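Local coordinates for hypothetical protein AGR_pAT_315 (Agrobacterium tumefaciens str. C58, PDB 1VQY), which is of unknown function but belongs to the NIPSNAP family and probably assembles as a dimeric alpha-beta barrel, at residues I14-I19 / W67-L72; Q28-L33 / P93-L98; I39-P44 / A83-W88. One frame throughout, in Å; residues are numbered along the deposited sequence.

Contact 1: residues I14-I19 / W67-L72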
loop_
_atom_site.group_PDB
_atom_site.type_symbol
_atom_site.label_atom_id
_atom_site.label_comp_id
_atom_site.label_asym_id
_atom_site.label_seq_id
_atom_site.Cartn_x
_atom_site.Cartn_y
_atom_site.Cartn_z
ATOM N N ILE B 14 -26.873 3.623 5.860
ATOM C CA ILE B 14 -25.445 3.471 5.684
ATOM C C ILE B 14 -25.216 2.687 4.417
ATOM O O ILE B 14 -26.121 2.007 3.934
ATOM C CB ILE B 14 -24.769 2.856 6.932
ATOM C CG1 ILE B 14 -25.276 1.441 7.226
ATOM C CG2 ILE B 14 -25.047 3.748 8.152
ATOM C CD1 ILE B 14 -24.511 0.355 6.532
ATOM N N VAL B 15 -24.021 2.830 3.857
ATOM C CA VAL B 15 -23.641 2.168 2.617
ATOM C C VAL B 15 -22.360 1.339 2.829
ATOM O O VAL B 15 -21.357 1.847 3.312
ATOM C CB VAL B 15 -23.419 3.217 1.495
ATOM C CG1 VAL B 15 -22.727 2.599 0.274
ATOM C CG2 VAL B 15 -24.748 3.854 1.100
ATOM N N GLU B 16 -22.401 0.063 2.464
ATOM C CA GLU B 16 -21.212 -0.762 2.505
ATOM C C GLU B 16 -20.604 -0.892 1.116
ATOM O O GLU B 16 -21.281 -1.274 0.168
ATOM C CB GLU B 16 -21.510 -2.151 3.048
ATOM C CG GLU B 16 -20.319 -3.112 2.881
ATOM C CD GLU B 16 -20.576 -4.497 3.420
ATOM O OE1 GLU B 16 -21.749 -4.918 3.506
ATOM O OE2 GLU B 16 -19.588 -5.157 3.769
ATOM N N GLU B 17 -19.310 -0.594 1.024
ATOM C CA GLU B 17 -18.524 -0.806 -0.196
ATOM C C GLU B 17 -17.635 -2.034 -0.033
ATOM O O GLU B 17 -16.825 -2.072 0.862
ATOM C CB GLU B 17 -17.661 0.425 -0.491
ATOM C CG GLU B 17 -16.962 0.397 -1.845
ATOM C CD GLU B 17 -16.342 1.756 -2.200
ATOM O OE1 GLU B 17 -16.148 2.570 -1.275
ATOM O OE2 GLU B 17 -16.066 2.012 -3.397
ATOM N N ARG B 18 -17.837 -3.041 -0.873
ATOM C CA ARG B 18 -16.960 -4.203 -0.953
ATOM C C ARG B 18 -16.145 -4.180 -2.246
ATOM O O ARG B 18 -16.644 -3.845 -3.301
ATOM C CB ARG B 18 -17.782 -5.475 -0.847
ATOM C CG ARG B 18 -18.632 -5.480 0.418
ATOM C CD ARG B 18 -19.587 -6.630 0.459
ATOM N NE ARG B 18 -18.885 -7.902 0.562
ATOM C CZ ARG B 18 -18.410 -8.440 1.689
ATOM N NH1 ARG B 18 -18.552 -7.834 2.875
ATOM N NH2 ARG B 18 -17.794 -9.617 1.625
ATOM N N ILE B 19 -14.862 -4.506 -2.134
ATOM C CA ILE B 19 -13.875 -4.245 -3.185
ATOM C C ILE B 19 -13.053 -5.494 -3.266
ATOM O O ILE B 19 -12.323 -5.795 -2.332
ATOM C CB ILE B 19 -12.967 -3.017 -2.839
ATOM C CG1 ILE B 19 -13.822 -1.773 -2.607
ATOM C CG2 ILE B 19 -11.984 -2.712 -3.957
ATOM C CD1 ILE B 19 -13.109 -0.678 -1.836
ATOM N N TRP B 67 -23.926 -1.670 -1.099
ATOM C CA TRP B 67 -25.137 -2.175 -0.453
ATOM C C TRP B 67 -25.650 -1.183 0.558
ATOM O O TRP B 67 -24.875 -0.726 1.403
ATOM C CB TRP B 67 -24.839 -3.484 0.254
ATOM C CG TRP B 67 -24.393 -4.565 -0.695
ATOM C CD1 TRP B 67 -23.119 -4.847 -1.057
ATOM C CD2 TRP B 67 -25.230 -5.485 -1.419
ATOM N NE1 TRP B 67 -23.099 -5.894 -1.947
ATOM C CE2 TRP B 67 -24.379 -6.303 -2.189
ATOM C CE3 TRP B 67 -26.612 -5.693 -1.489
ATOM C CZ2 TRP B 67 -24.861 -7.340 -3.001
ATOM C CZ3 TRP B 67 -27.096 -6.698 -2.309
ATOM C CH2 TRP B 67 -26.225 -7.515 -3.056
ATOM N N GLY B 68 -26.956 -0.874 0.477
ATOM C CA GLY B 68 -27.612 0.051 1.379
ATOM C C GLY B 68 -28.200 -0.706 2.552
ATOM O O GLY B 68 -28.800 -1.773 2.357
ATOM N N TYR B 69 -28.009 -0.172 3.765
ATOM C CA TYR B 69 -28.623 -0.719 4.974
ATOM C C TYR B 69 -29.147 0.390 5.881
ATOM O O TYR B 69 -28.715 1.547 5.791
ATOM C CB TYR B 69 -27.635 -1.568 5.770
ATOM C CG TYR B 69 -27.147 -2.814 5.093
ATOM C CD1 TYR B 69 -27.933 -3.964 5.047
ATOM C CD2 TYR B 69 -25.887 -2.865 4.527
ATOM C CE1 TYR B 69 -27.480 -5.126 4.438
ATOM C CE2 TYR B 69 -25.424 -4.014 3.912
ATOM C CZ TYR B 69 -26.222 -5.145 3.874
ATOM O OH TYR B 69 -25.742 -6.284 3.257
ATOM N N ALA B 70 -30.078 0.033 6.759
ATOM C CA ALA B 70 -30.685 1.012 7.664
ATOM C C ALA B 70 -29.787 1.292 8.867
ATOM O O ALA B 70 -29.721 2.428 9.355
ATOM C CB ALA B 70 -32.070 0.534 8.126
ATOM N N SER B 71 -29.120 0.243 9.342
ATOM C CA SER B 71 -28.169 0.330 10.451
ATOM C C SER B 71 -27.130 -0.781 10.305
ATOM O O SER B 71 -27.257 -1.643 9.417
ATOM C CB SER B 71 -28.893 0.188 11.783
ATOM O OG SER B 71 -29.373 -1.135 11.956
ATOM N N LEU B 72 -26.109 -0.775 11.159
ATOM C CA LEU B 72 -25.094 -1.826 11.098
ATOM C C LEU B 72 -25.576 -3.141 11.713
ATOM O O LEU B 72 -25.091 -4.206 11.322
ATOM C CB LEU B 72 -23.773 -1.375 11.722
ATOM C CG LEU B 72 -22.925 -0.417 10.855
ATOM C CD1 LEU B 72 -21.719 0.080 11.623
ATOM C CD2 LEU B 72 -22.471 -1.055 9.543
HETATM O O HOH W 1 -23.369 -6.383 2.128
#
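Ile14 and Tyr69 pair through both backbone groups, Ile14 N reaching Tyr69 O at 2.8 Å and Tyr69 N returning to Ile14 O. Two residues on, Glu16 and Trp67 repeat the exchange, with Glu16 N to Trp67 O at 2.8 Å. Between them lies the non-hydrogen-bonded pair Val15–Gly68, where CA of Gly68 approaches Ile14 O and CA of Val15 approaches Trp67 O. The side chain of Ile14 reaches across to its partner: CG1 is wedged between N and C of its own residue (chi1 63°), and CD1, at the edge of the Tyr69 ring, packs on Tyr69 CB at 3.7 Å and on Leu72 CD2 at 3.9 Å. Glu16 and Tyr69 run in the same direction next to each other, with Glu16 OE1 at the ring edge, 3.8 Å from Tyr69 CE2. One water joins their ends: it donates to Glu16 OE1 at 2.6 Å and meets Tyr69 OH at 2.6 Å. The other oxygen, OE2, is held by three groups. Arg18 NH1 comes from above the carboxylate plane at 3.0 Å, Arg75 adds a salt bridge and Asn104 a hydrogen bond, so the buried charge is probably well compensated. Farther out, Arg18 NE bonds Tyr20 OH, while Trp67 NE1 bonds His65 ND1. Trp67 and Tyr69 reach helices of their own chain; on the other face Val15 packs on Phe53 of a second subunit. Two neighbouring antiparallel central strands, with helices on one face and a partner subunit on the other, are characteristic of the ferredoxin-like dimeric alpha-beta barrel.

Contact 2: residues Q28-L33 / P93-L98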
loop_
_atom_site.group_PDB
_atom_site.type_symbol
_atom_site.label_atom_id
_atom_site.label_comp_id
_atom_site.label_asym_id
_atom_site.label_seq_id
_atom_site.Cartn_x
_atom_site.Cartn_y
_atom_site.Cartn_z
ATOM N N GLN B 28 -14.602 -13.021 -16.126
ATOM C CA GLN B 28 -15.847 -13.426 -16.781
ATOM C C GLN B 28 -16.526 -14.585 -16.064
ATOM O O GLN B 28 -17.750 -14.692 -16.085
ATOM C CB GLN B 28 -15.619 -13.772 -18.256
ATOM C CG GLN B 28 -15.166 -12.575 -19.113
ATOM C CD GLN B 28 -16.085 -11.361 -18.994
ATOM O OE1 GLN B 28 -17.301 -11.465 -19.179
ATOM N NE2 GLN B 28 -15.502 -10.203 -18.661
ATOM N N GLU B 29 -15.737 -15.446 -15.440
ATOM C CA GLU B 29 -16.281 -16.548 -14.637
ATOM C C GLU B 29 -16.923 -16.007 -13.348
ATOM O O GLU B 29 -18.045 -16.378 -12.999
ATOM C CB GLU B 29 -15.173 -17.547 -14.321
ATOM C CG GLU B 29 -15.646 -18.888 -13.798
ATOM C CD GLU B 29 -14.481 -19.836 -13.477
ATOM O OE1 GLU B 29 -13.378 -19.663 -14.049
ATOM O OE2 GLU B 29 -14.676 -20.751 -12.640
ATOM N N TYR B 30 -16.208 -15.118 -12.658
ATOM C CA TYR B 30 -16.746 -14.404 -11.493
ATOM C C TYR B 30 -18.083 -13.749 -11.828
ATOM O O TYR B 30 -19.077 -13.981 -11.155
ATOM C CB TYR B 30 -15.777 -13.316 -11.000
ATOM C CG TYR B 30 -16.335 -12.551 -9.837
ATOM C CD1 TYR B 30 -17.162 -11.433 -10.046
ATOM C CD2 TYR B 30 -16.077 -12.942 -8.521
ATOM C CE1 TYR B 30 -17.696 -10.721 -8.980
ATOM C CE2 TYR B 30 -16.619 -12.236 -7.440
ATOM C CZ TYR B 30 -17.439 -11.136 -7.685
ATOM O OH TYR B 30 -18.002 -10.416 -6.648
ATOM N N LEU B 31 -18.076 -12.927 -12.875
ATOM C CA LEU B 31 -19.257 -12.223 -13.330
ATOM C C LEU B 31 -20.426 -13.122 -13.695
ATOM O O LEU B 31 -21.583 -12.796 -13.404
ATOM C CB LEU B 31 -18.898 -11.357 -14.535
ATOM C CG LEU B 31 -18.110 -10.096 -14.207
ATOM C CD1 LEU B 31 -17.834 -9.344 -15.512
ATOM C CD2 LEU B 31 -18.837 -9.200 -13.148
ATOM N N LYS B 32 -20.115 -14.245 -14.340
ATOM C CA LYS B 32 -21.123 -15.171 -14.822
ATOM C C LYS B 32 -21.831 -15.836 -13.656
ATOM O O LYS B 32 -23.054 -15.984 -13.666
ATOM C CB LYS B 32 -20.503 -16.239 -15.730
ATOM C CG LYS B 32 -21.513 -17.272 -16.207
ATOM C CD LYS B 32 -20.908 -18.380 -17.052
ATOM C CE LYS B 32 -22.008 -19.008 -17.922
ATOM N NZ LYS B 32 -21.532 -20.166 -18.710
ATOM N N LEU B 33 -21.061 -16.265 -12.672
ATOM C CA LEU B 33 -21.641 -16.806 -11.448
ATOM C C LEU B 33 -22.588 -15.826 -10.761
ATOM O O LEU B 33 -23.682 -16.206 -10.343
ATOM C CB LEU B 33 -20.539 -17.214 -10.467
ATOM C CG LEU B 33 -19.907 -18.553 -10.818
ATOM C CD1 LEU B 33 -18.604 -18.701 -10.065
ATOM C CD2 LEU B 33 -20.864 -19.695 -10.510
ATOM N N PRO B 93 -18.817 -20.823 -1.965
ATOM C CA PRO B 93 -17.492 -21.406 -2.110
ATOM C C PRO B 93 -16.984 -21.364 -3.553
ATOM O O PRO B 93 -15.779 -21.300 -3.766
ATOM C CB PRO B 93 -17.681 -22.870 -1.671
ATOM C CG PRO B 93 -19.003 -22.927 -0.987
ATOM C CD PRO B 93 -19.815 -21.851 -1.614
ATOM N N ARG B 94 -17.878 -21.412 -4.528
ATOM C CA ARG B 94 -17.457 -21.383 -5.923
ATOM C C ARG B 94 -17.051 -19.991 -6.341
ATOM O O ARG B 94 -16.256 -19.823 -7.264
ATOM C CB ARG B 94 -18.584 -21.847 -6.846
ATOM C CG ARG B 94 -18.970 -23.293 -6.690
ATOM C CD ARG B 94 -20.058 -23.627 -7.682
ATOM N NE ARG B 94 -21.379 -23.408 -7.113
ATOM C CZ ARG B 94 -22.451 -22.991 -7.795
ATOM N NH1 ARG B 94 -22.379 -22.706 -9.101
ATOM N NH2 ARG B 94 -23.619 -22.859 -7.156
ATOM N N LEU B 95 -17.635 -18.991 -5.695
ATOM C CA LEU B 95 -17.277 -17.616 -5.969
ATOM C C LEU B 95 -15.988 -17.222 -5.229
ATOM O O LEU B 95 -15.091 -16.621 -5.804
ATOM C CB LEU B 95 -18.405 -16.693 -5.543
ATOM C CG LEU B 95 -18.241 -15.274 -6.073
ATOM C CD1 LEU B 95 -18.476 -15.231 -7.588
ATOM C CD2 LEU B 95 -19.177 -14.336 -5.336
ATOM N N SER B 96 -15.917 -17.573 -3.950
ATOM C CA SER B 96 -14.803 -17.182 -3.071
ATOM C C SER B 96 -13.443 -17.665 -3.530
ATOM O O SER B 96 -12.442 -17.017 -3.265
ATOM C CB SER B 96 -15.038 -17.729 -1.663
ATOM O OG SER B 96 -16.221 -17.187 -1.123
ATOM N N VAL B 97 -13.407 -18.823 -4.176
ATOM C CA VAL B 97 -12.151 -19.342 -4.714
ATOM C C VAL B 97 -11.574 -18.474 -5.868
ATOM O O VAL B 97 -10.388 -18.568 -6.188
ATOM C CB VAL B 97 -12.304 -20.811 -5.177
ATOM C CG1 VAL B 97 -13.183 -20.911 -6.396
ATOM C CG2 VAL B 97 -10.916 -21.428 -5.460
ATOM N N LEU B 98 -12.402 -17.630 -6.478
ATOM C CA LEU B 98 -11.961 -16.790 -7.590
ATOM C C LEU B 98 -11.441 -15.439 -7.115
ATOM O O LEU B 98 -10.947 -14.655 -7.923
ATOM C CB LEU B 98 -13.120 -16.547 -8.550
ATOM C CG LEU B 98 -13.737 -17.745 -9.277
ATOM C CD1 LEU B 98 -14.811 -17.248 -10.224
ATOM C CD2 LEU B 98 -12.678 -18.520 -10.035
#
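Leu98 N donates to Leu95 O at 3.0 Å, an i to i+3 bond between two residues that both touch Tyr30. From Leu98 the touching atom is CD1, which lies 3.5 Å from Tyr30 N and so rests against the backbone of helix 27-46. Leu95 approaches the Tyr30 ring obliquely, its CD1 3.4 Å from Tyr30 CD2 and nearly as close to CE2. The ring is presented by a CG anti to the backbone N (chi1 178°), and its hydroxyl bonds that of Tyr52. Here the first helix of the ferredoxin-like subunit meets the last part of helix 86-96 and the residues that lead into strand 99-109, while Tyr30 also packs on Tyr20 and Val63 of the sheet. One turn farther along, Leu33 points toward the opposing segment. Its CB sits 4.1 Å from Leu95 CD1, and its CD1 is 4.1 Å from Leu98 CD1, the two side chains crossing obliquely. Leu33 CD2 meets the guanidinium of Arg94 at NH1, 3.7 Å away; Arg94 in turn forms a salt bridge with Glu37 and bonds Ala90 O through NE. At the exposed margin, Glu29 crosses Leu98 at about a right angle, laying its CG 4.0 Å from Leu98 CD1.

Contact 3: residues I39-P44 / A83-W88; sequences IAIQAP and AEDQRW
Ile41 projects from helix 27-46 toward the junction of two further helices, 72-84 and 86-96, which meet at Asp85; the contact is helix-to-helix packing in the helical layer of a ferredoxin-like subunit. Ile41 and Arg87 pass one another with their ends pointing opposite ways. CD1 lies 3.8 Å from Arg87 CB, while CG1 stands over the centre of one guanidinium face, 4.1 Å above its plane. CG2, anti to the backbone N, lies over a guanidinium face as well, by Arg87 NH2, and also reaches Asp85 OD1 and Trp88 CE3, the latter at 4.0 Å.

Asp85 caps the helix and also meets Arg87, and so holds two of the residues that Ile41 touches. It is the N-cap of helix 86-96: OD1 uses its anti lone pair to accept from Trp88 N at 2.9 Å, with an N-H...O angle of 163°. Its other oxygen, OD2, lies in the plane of the Arg87 guanidinium at its edge and takes a weak salt bridge from NH2, so the flat group has a carboxylate at its rim and an isoleucine over a face. The backbone of Ile41 contributes as well. A water donates to Ile41 O at 2.7 Å and accepts from Arg87 NH2, linking the helix backbone to the same guanidinium.

Next in sequence, Gln42 leaves the helix with CG anti to the backbone N (chi1 -160°) and extends to the six-membered ring of Trp88, at CZ3 and CH2; the indole's other neighbours include Leu82 and Phe91. The amide and ring planes are 40° apart, and the approach is oblique. CB lies near Trp88 CZ3, CD comes closer to CH2, and the amide nitrogen finishes the approach with NE2 3.3 Å from Trp88 CH2.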
loop_
_atom_site.group_PDB
_atom_site.type_symbol
_atom_site.label_atom_id
_atom_site.label_comp_id
_atom_site.label_asym_id
_atom_site.label_seq_id
_atom_site.Cartn_x
_atom_site.Cartn_y
_atom_site.Cartn_z
ATOM N N ILE B 39 -26.596 -13.040 -7.475
ATOM C CA ILE B 39 -27.309 -11.797 -7.209
ATOM C C ILE B 39 -28.821 -12.045 -6.997
ATOM O O ILE B 39 -29.483 -11.311 -6.247
ATOM C CB ILE B 39 -27.005 -10.735 -8.324
ATOM C CG1 ILE B 39 -26.896 -9.324 -7.732
ATOM C CG2 ILE B 39 -28.057 -10.790 -9.483
ATOM C CD1 ILE B 39 -25.915 -9.176 -6.608
ATOM N N ALA B 40 -29.346 -13.104 -7.614
ATOM C CA ALA B 40 -30.739 -13.518 -7.407
ATOM C C ALA B 40 -31.009 -14.059 -5.988
ATOM O O ALA B 40 -32.135 -13.967 -5.485
ATOM C CB ALA B 40 -31.165 -14.549 -8.470
ATOM N N ILE B 41 -29.979 -14.621 -5.361
ATOM C CA ILE B 41 -30.039 -15.053 -3.961
ATOM C C ILE B 41 -29.749 -13.899 -3.022
ATOM O O ILE B 41 -30.516 -13.599 -2.123
ATOM C CB ILE B 41 -28.988 -16.138 -3.672
ATOM C CG1 ILE B 41 -29.209 -17.347 -4.577
ATOM C CG2 ILE B 41 -29.032 -16.552 -2.187
ATOM C CD1 ILE B 41 -28.029 -18.279 -4.672
ATOM N N GLN B 42 -28.607 -13.266 -3.264
ATOM C CA GLN B 42 -28.034 -12.215 -2.431
ATOM C C GLN B 42 -28.956 -10.993 -2.234
ATOM O O GLN B 42 -29.203 -10.578 -1.098
ATOM C CB GLN B 42 -26.691 -11.786 -3.076
ATOM C CG GLN B 42 -25.716 -11.069 -2.167
ATOM C CD GLN B 42 -24.323 -10.907 -2.788
ATOM O OE1 GLN B 42 -24.179 -10.755 -4.003
ATOM N NE2 GLN B 42 -23.290 -10.941 -1.944
ATOM N N ALA B 43 -29.469 -10.422 -3.326
ATOM C CA ALA B 43 -30.108 -9.086 -3.265
ATOM C C ALA B 43 -31.409 -9.032 -2.458
ATOM O O ALA B 43 -31.566 -8.147 -1.615
ATOM C CB ALA B 43 -30.314 -8.492 -4.671
ATOM N N PRO B 44 -32.341 -9.971 -2.703
ATOM C CA PRO B 44 -33.573 -10.007 -1.931
ATOM C C PRO B 44 -33.365 -10.042 -0.416
ATOM O O PRO B 44 -34.201 -9.498 0.334
ATOM C CB PRO B 44 -34.229 -11.309 -2.400
ATOM C CG PRO B 44 -33.719 -11.503 -3.773
ATOM C CD PRO B 44 -32.313 -11.039 -3.723
ATOM N N ALA B 83 -25.702 -15.921 5.150
ATOM C CA ALA B 83 -24.787 -16.996 5.485
ATOM C C ALA B 83 -25.561 -18.280 5.772
ATOM O O ALA B 83 -25.103 -19.395 5.482
ATOM C CB ALA B 83 -23.940 -16.603 6.709
ATOM N N GLU B 84 -26.742 -18.092 6.343
ATOM C CA GLU B 84 -27.627 -19.173 6.758
ATOM C C GLU B 84 -28.462 -19.765 5.593
ATOM O O GLU B 84 -29.044 -20.827 5.728
ATOM C CB GLU B 84 -28.512 -18.600 7.878
ATOM C CG GLU B 84 -29.626 -19.458 8.452
ATOM C CD GLU B 84 -30.633 -18.607 9.238
ATOM O OE1 GLU B 84 -30.213 -17.657 9.951
ATOM O OE2 GLU B 84 -31.846 -18.881 9.122
ATOM N N ASP B 85 -28.493 -19.090 4.443
ATOM C CA ASP B 85 -29.286 -19.550 3.289
ATOM C C ASP B 85 -28.603 -20.680 2.542
ATOM O O ASP B 85 -27.437 -20.581 2.183
ATOM C CB ASP B 85 -29.575 -18.415 2.313
ATOM C CG ASP B 85 -30.356 -18.881 1.088
ATOM O OD1 ASP B 85 -29.769 -19.504 0.185
ATOM O OD2 ASP B 85 -31.562 -18.611 1.017
ATOM N N GLN B 86 -29.379 -21.728 2.278
ATOM C CA GLN B 86 -28.875 -22.983 1.741
ATOM C C GLN B 86 -28.327 -22.860 0.335
ATOM O O GLN B 86 -27.273 -23.408 0.045
ATOM C CB GLN B 86 -29.981 -24.005 1.747
ATOM C CG GLN B 86 -29.507 -25.403 1.506
ATOM C CD GLN B 86 -30.286 -26.386 2.333
ATOM O OE1 GLN B 86 -31.423 -26.727 2.000
ATOM N NE2 GLN B 86 -29.693 -26.825 3.437
ATOM N N ARG B 87 -29.040 -22.141 -0.531
ATOM C CA ARG B 87 -28.556 -21.856 -1.880
ATOM C C ARG B 87 -27.240 -21.073 -1.839
ATOM O O ARG B 87 -26.318 -21.369 -2.592
ATOM C CB ARG B 87 -29.603 -21.066 -2.680
ATOM C CG ARG B 87 -30.952 -21.789 -2.934
ATOM C CD ARG B 87 -32.002 -20.819 -3.496
ATOM N NE ARG B 87 -32.237 -19.700 -2.579
ATOM C CZ ARG B 87 -32.810 -18.530 -2.903
ATOM N NH1 ARG B 87 -33.231 -18.289 -4.152
ATOM N NH2 ARG B 87 -32.964 -17.584 -1.968
ATOM N N TRP B 88 -27.155 -20.084 -0.948
ATOM C CA TRP B 88 -25.920 -19.325 -0.773
ATOM C C TRP B 88 -24.763 -20.226 -0.334
ATOM O O TRP B 88 -23.650 -20.098 -0.834
ATOM C CB TRP B 88 -26.106 -18.167 0.227
ATOM C CG TRP B 88 -24.955 -17.215 0.276
ATOM C CD1 TRP B 88 -24.057 -17.085 1.283
ATOM C CD2 TRP B 88 -24.567 -16.265 -0.732
ATOM N NE1 TRP B 88 -23.128 -16.103 0.976
ATOM C CE2 TRP B 88 -23.419 -15.586 -0.252
ATOM C CE3 TRP B 88 -25.081 -15.913 -1.986
ATOM C CZ2 TRP B 88 -22.775 -14.594 -0.981
ATOM C CZ3 TRP B 88 -24.439 -14.911 -2.710
ATOM C CH2 TRP B 88 -23.297 -14.273 -2.210
HETATM O O HOH W 2 -32.930 -14.702 -2.076
#

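From the N terminus the chain lays down strand 14-22 and helix 27-46, which supply the first segments of all three contacts. Strand 49-55 follows, and strand 62-69 then returns beside the first strand, closing contact 1. After helix 72-84, contact 3 brings the start of helix 86-96 back to helix 27-46, and contact 2 joins the last part of helix 86-96 to the start of helix 27-46. Contact 3 is therefore enclosed within contact 2, whereas contact 1 crosses both. Contacts 1 and 2 have centres about 22 Å apart and do not touch; contacts 1 and 3 meet, with Trp67 CZ2 3.6 Å from Gln42 CD, tying sheet to helices.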